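Local coordinates for uncharacterized protein (Staphylococcus aureus subsp. aureus, PDB 3H04) that is of unknown function but has an alpha/beta-hydrolase fold and is probably a serine hydrolase related to feruloyl-esterase-like enzymes, at residues Asp12-Pro17 with Ser66-Pro71; Gly39-Lys44 with Leu174-Ala179. All coordinates share one frame; numbering follows the deposited sequence.

From the N terminus, the chain enters contact 1 at the turn between strands 4-9 and 15-21, an outer hairpin of the mixed sheet. It then runs through strand 30-35 into the loop 39-44, through helix 50-56 and strand 60-65, and returns at 66-71 to close contact 1, a loop of 48 intervening residues. Contact 2 closes a longer loop, from 39-44 to helix 173-182. The two cross rather than nest: 39-44 lies inside the first loop and 66-71 inside the second. They also touch, Leu-70 N lying 2.9 Å from Leu-40 O, a probable hydrogen bond. Hairpin, two post-strand loops and a helix inserted before strand 212-217 are thereby joined in series.

Contact 1. Residues Asp12-Pro17 with Ser66-Pro71; sequences DAFALP and SYRLLP
Arg-68 starts with CG beside its backbone N, runs straight through chi2 and bends at chi3 (-75°), which lays its guanidinium over Phe-14. The Phe-14 ring is swung out with CG anti to the backbone N (chi1 -170°). Asp-12 takes the crowded position between N and the carbonyl carbon (chi1 65°) and turns its carboxylate to the guanidinium edge. The result is an end-on, two-toothed salt bridge between nearly coplanar groups, tying the turn between strands 4-9 and 15-21 to the loop after strand 60-65. Arg-68 NH1 donates to Asp-12 OD2 at 2.7 Å, almost straight, and Arg-68 NH2 to Asp-12 OD1 at 2.8 Å, both on syn lone pairs. Below, the guanidinium stacks flat on the Phe-14 ring, centres 4.5 Å apart. The stack is displaced, so that Arg-68 CD sits over the middle of the face, 3.6 Å from the Phe-14 centroid in a CH-pi contact, while NH1 lies above Phe-14 CB. Farther along, Leu-16 sets its CD2 methyl 4.1 Å from Tyr-67 CA. Near the start of strand 15-21, where Ser-66 follows strand 60-65, water 1 donates to Pro-17 O and accepts from Ser-66 N at 2.9 Å, bridging the two backbones. Asp-81 of helix 75-91 forms a second salt bridge with Arg-68 NE, and Thr-10 OG1 hydrogen-bonds Asp-12 OD1 and the Phe-14 N, steadying the turn. Buried Arg-68 thus faces two carboxylates, with an aromatic face under its flat side; this environment should favour its charged form and restrict rotation of the guanidinium.

Contact 2. Residues Gly39-Lys44 with Leu174-Ala179; sequences GLMFGK and LIYVYA
Met-41 drives its sulfur into the tight half of this contact, against one side of helix 173-182. Its CG is anti to the carbonyl carbon (chi1 -59°) and the chain is extended beyond, so SD arrives at the helix backbone, 3.8 Å from Tyr-176 CA. Ala-179 CB, one turn on, meets the same sulfur at 3.9 Å, and Ile-175 CG2 lies alongside it; Met-188 of helix 185-189 packs on Met-41, Ile-175 and Ala-179. Tyr-176, its CG anti to the backbone N (chi1 172°), reaches across to the loop and brings CE1 within 3.6 Å of Gly-39 CA, where a CB would clash. Its buried hydroxyl hydrogen-bonds Asp-222 and Arg-180. The more solvent-exposed side belongs to Phe-42, which still touches closely, its ring presenting CE2 edge-on to Tyr-176 CB at 3.7 Å; the two rings cross obliquely, planes 52° apart. The loose part is Gly-43 and exposed Lys-44, where the loop leaves the helix. A glycine-rich loop after strand 30-35, facing a helix inserted before strand 212-217, is consistent with the oxyanion-hole loop and cap of alpha/beta-hydrolases, close to the likely Ser-104, Asp-220 and His-248 triad.

Contact 1. Residues Asp12-Pro17 with Ser66-Pro71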
loop_
_atom_site.group_PDB
_atom_site.type_symbol
_atom_site.label_atom_id
_atom_site.label_comp_id
_atom_site.label_asym_id
_atom_site.label_seq_id
_atom_site.Cartn_x
_atom_site.Cartn_y
_atom_site.Cartn_z
ATOM N N ASP A 12 7.952 -12.018 17.282
ATOM C CA ASP A 12 7.381 -11.748 18.571
ATOM C C ASP A 12 6.057 -12.469 18.857
ATOM O O ASP A 12 5.394 -12.123 19.799
ATOM C CB ASP A 12 7.297 -10.235 18.878
ATOM C CG ASP A 12 6.368 -9.473 17.960
ATOM O OD1 ASP A 12 6.419 -9.644 16.724
ATOM O OD2 ASP A 12 5.618 -8.626 18.462
ATOM N N ALA A 13 5.736 -13.507 18.101
ATOM C CA ALA A 13 4.627 -14.406 18.421
ATOM C C ALA A 13 3.278 -13.750 18.163
ATOM O O ALA A 13 2.301 -14.113 18.806
ATOM C CB ALA A 13 4.723 -14.894 19.864
ATOM N N PHE A 14 3.237 -12.795 17.226
ATOM C CA PHE A 14 1.993 -12.105 16.849
ATOM C C PHE A 14 1.443 -12.756 15.598
ATOM O O PHE A 14 2.219 -13.022 14.669
ATOM C CB PHE A 14 2.209 -10.598 16.586
ATOM C CG PHE A 14 0.908 -9.826 16.429
ATOM C CD1 PHE A 14 0.273 -9.251 17.535
ATOM C CD2 PHE A 14 0.314 -9.700 15.172
ATOM C CE1 PHE A 14 -0.924 -8.580 17.400
ATOM C CE2 PHE A 14 -0.904 -9.014 15.023
ATOM C CZ PHE A 14 -1.516 -8.467 16.127
ATOM N N ALA A 15 0.135 -13.007 15.546
ATOM C CA ALA A 15 -0.476 -13.586 14.338
ATOM C C ALA A 15 -0.813 -12.505 13.291
ATOM O O ALA A 15 -1.464 -11.483 13.607
ATOM C CB ALA A 15 -1.726 -14.458 14.708
ATOM N N LEU A 16 -0.299 -12.661 12.060
ATOM C CA LEU A 16 -0.674 -11.773 10.970
ATOM C C LEU A 16 -1.511 -12.594 10.029
ATOM O O LEU A 16 -0.967 -13.475 9.385
ATOM C CB LEU A 16 0.531 -11.237 10.178
ATOM C CG LEU A 16 1.448 -10.320 10.958
ATOM C CD1 LEU A 16 2.647 -9.948 10.071
ATOM C CD2 LEU A 16 0.662 -9.090 11.479
ATOM N N PRO A 17 -2.829 -12.351 9.984
ATOM C CA PRO A 17 -3.670 -13.114 9.062
ATOM C C PRO A 17 -3.414 -12.688 7.625
ATOM O O PRO A 17 -2.994 -11.558 7.383
ATOM C CB PRO A 17 -5.109 -12.713 9.456
ATOM C CG PRO A 17 -4.920 -11.311 10.112
ATOM C CD PRO A 17 -3.608 -11.427 10.839
ATOM N N SER A 66 -1.756 -8.616 5.918
ATOM C CA SER A 66 -1.985 -7.719 7.047
ATOM C C SER A 66 -0.675 -7.347 7.704
ATOM O O SER A 66 0.325 -8.080 7.583
ATOM C CB SER A 66 -2.935 -8.380 8.037
ATOM O OG SER A 66 -4.220 -8.512 7.391
ATOM N N TYR A 67 -0.673 -6.183 8.361
ATOM C CA TYR A 67 0.470 -5.733 9.144
ATOM C C TYR A 67 -0.074 -4.921 10.318
ATOM O O TYR A 67 -1.165 -4.372 10.223
ATOM C CB TYR A 67 1.415 -4.869 8.290
ATOM C CG TYR A 67 0.718 -3.739 7.600
ATOM C CD1 TYR A 67 0.597 -2.492 8.224
ATOM C CD2 TYR A 67 0.188 -3.882 6.332
ATOM C CE1 TYR A 67 -0.055 -1.436 7.583
ATOM C CE2 TYR A 67 -0.452 -2.823 5.675
ATOM C CZ TYR A 67 -0.555 -1.609 6.321
ATOM O OH TYR A 67 -1.219 -0.589 5.718
ATOM N N ARG A 68 0.707 -4.828 11.394
ATOM C CA ARG A 68 0.317 -4.020 12.555
ATOM C C ARG A 68 0.380 -2.524 12.206
ATOM O O ARG A 68 1.238 -2.056 11.475
ATOM C CB ARG A 68 1.153 -4.424 13.776
ATOM C CG ARG A 68 0.672 -5.746 14.405
ATOM C CD ARG A 68 1.623 -6.252 15.489
ATOM N NE ARG A 68 2.838 -6.836 14.934
ATOM C CZ ARG A 68 3.779 -7.400 15.684
ATOM N NH1 ARG A 68 3.657 -7.419 17.021
ATOM N NH2 ARG A 68 4.841 -7.926 15.119
ATOM N N LEU A 69 -0.571 -1.761 12.701
ATOM C CA LEU A 69 -0.660 -0.369 12.352
ATOM C C LEU A 69 0.072 0.576 13.283
ATOM O O LEU A 69 0.242 0.300 14.499
ATOM C CB LEU A 69 -2.138 0.015 12.308
ATOM C CG LEU A 69 -3.014 -0.811 11.358
ATOM C CD1 LEU A 69 -4.539 -0.571 11.616
ATOM C CD2 LEU A 69 -2.653 -0.654 9.872
ATOM N N LEU A 70 0.453 1.734 12.734
ATOM C CA LEU A 70 0.813 2.878 13.587
ATOM C C LEU A 70 -0.446 3.403 14.281
ATOM O O LEU A 70 -1.520 3.285 13.746
ATOM C CB LEU A 70 1.456 3.998 12.793
ATOM C CG LEU A 70 2.568 3.735 11.787
ATOM C CD1 LEU A 70 2.670 5.031 10.991
ATOM C CD2 LEU A 70 3.852 3.384 12.469
ATOM N N PRO A 71 -0.314 4.015 15.475
ATOM C CA PRO A 71 0.931 4.318 16.172
ATOM C C PRO A 71 1.330 3.293 17.229
ATOM O O PRO A 71 2.285 3.515 17.954
ATOM C CB PRO A 71 0.587 5.644 16.843
ATOM C CG PRO A 71 -0.849 5.432 17.278
ATOM C CD PRO A 71 -1.461 4.720 16.077
HETATM O O HOH W 1 -0.214 -10.988 6.500
#

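Contact 2. Residues Gly39-Lys44 with Leu174-Ala179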
loop_
_atom_site.group_PDB
_atom_site.type_symbol
_atom_site.label_atom_id
_atom_site.label_comp_id
_atom_site.label_asym_id
_atom_site.label_seq_id
_atom_site.Cartn_x
_atom_site.Cartn_y
_atom_site.Cartn_z
ATOM N N GLY A 39 -2.720 5.191 5.212
ATOM C CA GLY A 39 -1.653 6.033 5.780
ATOM C C GLY A 39 -0.813 5.364 6.866
ATOM O O GLY A 39 -0.196 6.056 7.676
ATOM N N LEU A 40 -0.748 4.037 6.807
ATOM C CA LEU A 40 -0.128 3.141 7.782
ATOM C C LEU A 40 -0.836 3.131 9.147
ATOM O O LEU A 40 -0.325 2.504 10.088
ATOM C CB LEU A 40 1.385 3.446 7.976
ATOM C CG LEU A 40 2.255 3.576 6.706
ATOM C CD1 LEU A 40 3.631 4.239 7.037
ATOM C CD2 LEU A 40 2.407 2.219 6.002
ATOM N N MET A 41 -1.996 3.785 9.262
ATOM C CA MET A 41 -2.617 4.030 10.581
ATOM C C MET A 41 -4.025 3.474 10.721
ATOM O O MET A 41 -4.532 3.257 11.846
ATOM C CB MET A 41 -2.663 5.535 10.873
ATOM C CG MET A 41 -1.350 6.260 10.887
ATOM S SD MET A 41 -1.428 8.034 11.431
ATOM C CE MET A 41 0.274 8.161 11.796
ATOM N N PHE A 42 -4.716 3.266 9.603
ATOM C CA PHE A 42 -6.011 2.672 9.638
ATOM C C PHE A 42 -6.208 1.745 8.416
ATOM O O PHE A 42 -5.317 1.565 7.582
ATOM C CB PHE A 42 -7.144 3.754 9.700
ATOM C CG PHE A 42 -7.308 4.563 8.428
ATOM C CD1 PHE A 42 -8.253 4.215 7.486
ATOM C CD2 PHE A 42 -6.452 5.670 8.160
ATOM C CE1 PHE A 42 -8.421 4.946 6.330
ATOM C CE2 PHE A 42 -6.590 6.414 6.987
ATOM C CZ PHE A 42 -7.568 6.045 6.057
ATOM N N GLY A 43 -7.377 1.136 8.337
ATOM C CA GLY A 43 -7.733 0.336 7.169
ATOM C C GLY A 43 -7.886 -1.139 7.519
ATOM O O GLY A 43 -7.985 -1.543 8.726
ATOM N N LYS A 44 -8.008 -1.933 6.479
ATOM C CA LYS A 44 -8.123 -3.396 6.618
ATOM C C LYS A 44 -7.727 -4.014 5.283
ATOM O O LYS A 44 -7.833 -3.354 4.224
ATOM C CB LYS A 44 -9.544 -3.826 6.992
ATOM C CG LYS A 44 -10.616 -3.534 5.940
ATOM C CD LYS A 44 -12.062 -3.802 6.484
ATOM C CE LYS A 44 -13.095 -3.362 5.430
ATOM N NZ LYS A 44 -14.337 -4.082 5.603
ATOM N N LEU A 174 -9.533 9.117 11.917
ATOM C CA LEU A 174 -9.248 10.473 12.385
ATOM C C LEU A 174 -7.850 10.617 12.929
ATOM O O LEU A 174 -7.348 11.720 12.960
ATOM C CB LEU A 174 -10.248 10.912 13.455
ATOM C CG LEU A 174 -11.662 11.151 12.940
ATOM C CD1 LEU A 174 -12.623 11.306 14.145
ATOM C CD2 LEU A 174 -11.739 12.354 11.981
ATOM N N ILE A 175 -7.243 9.517 13.388
ATOM C CA ILE A 175 -5.832 9.548 13.828
ATOM C C ILE A 175 -4.931 9.996 12.664
ATOM O O ILE A 175 -3.998 10.797 12.842
ATOM C CB ILE A 175 -5.348 8.176 14.313
ATOM C CG1 ILE A 175 -6.142 7.669 15.521
ATOM C CG2 ILE A 175 -3.838 8.229 14.722
ATOM C CD1 ILE A 175 -5.850 6.128 15.686
ATOM N N TYR A 176 -5.246 9.518 11.470
ATOM C CA TYR A 176 -4.486 9.870 10.249
ATOM C C TYR A 176 -4.791 11.323 9.792
ATOM O O TYR A 176 -3.879 12.064 9.403
ATOM C CB TYR A 176 -4.802 8.889 9.134
ATOM C CG TYR A 176 -4.204 9.289 7.793
ATOM C CD1 TYR A 176 -2.812 9.151 7.566
ATOM C CD2 TYR A 176 -4.963 9.876 6.824
ATOM C CE1 TYR A 176 -2.218 9.571 6.412
ATOM C CE2 TYR A 176 -4.390 10.248 5.584
ATOM C CZ TYR A 176 -3.004 10.083 5.389
ATOM O OH TYR A 176 -2.307 10.461 4.235
ATOM N N VAL A 177 -6.060 11.712 9.826
ATOM C CA VAL A 177 -6.444 13.079 9.486
ATOM C C VAL A 177 -5.709 14.054 10.404
ATOM O O VAL A 177 -5.152 15.090 9.966
ATOM C CB VAL A 177 -7.997 13.250 9.635
ATOM C CG1 VAL A 177 -8.366 14.712 9.677
ATOM C CG2 VAL A 177 -8.792 12.567 8.427
ATOM N N TYR A 178 -5.684 13.705 11.680
ATOM C CA TYR A 178 -5.011 14.525 12.672
ATOM C C TYR A 178 -3.511 14.587 12.359
ATOM O O TYR A 178 -2.911 15.662 12.364
ATOM C CB TYR A 178 -5.226 13.929 14.061
ATOM C CG TYR A 178 -4.508 14.688 15.145
ATOM C CD1 TYR A 178 -5.002 15.884 15.611
ATOM C CD2 TYR A 178 -3.345 14.187 15.708
ATOM C CE1 TYR A 178 -4.339 16.584 16.661
ATOM C CE2 TYR A 178 -2.681 14.877 16.708
ATOM C CZ TYR A 178 -3.174 16.062 17.170
ATOM O OH TYR A 178 -2.486 16.715 18.149
ATOM N N ALA A 179 -2.917 13.428 12.127
ATOM C CA ALA A 179 -1.485 13.365 11.843
ATOM C C ALA A 179 -1.070 14.226 10.625
ATOM O O ALA A 179 -0.111 15.062 10.714
ATOM C CB ALA A 179 -1.062 11.888 11.633
#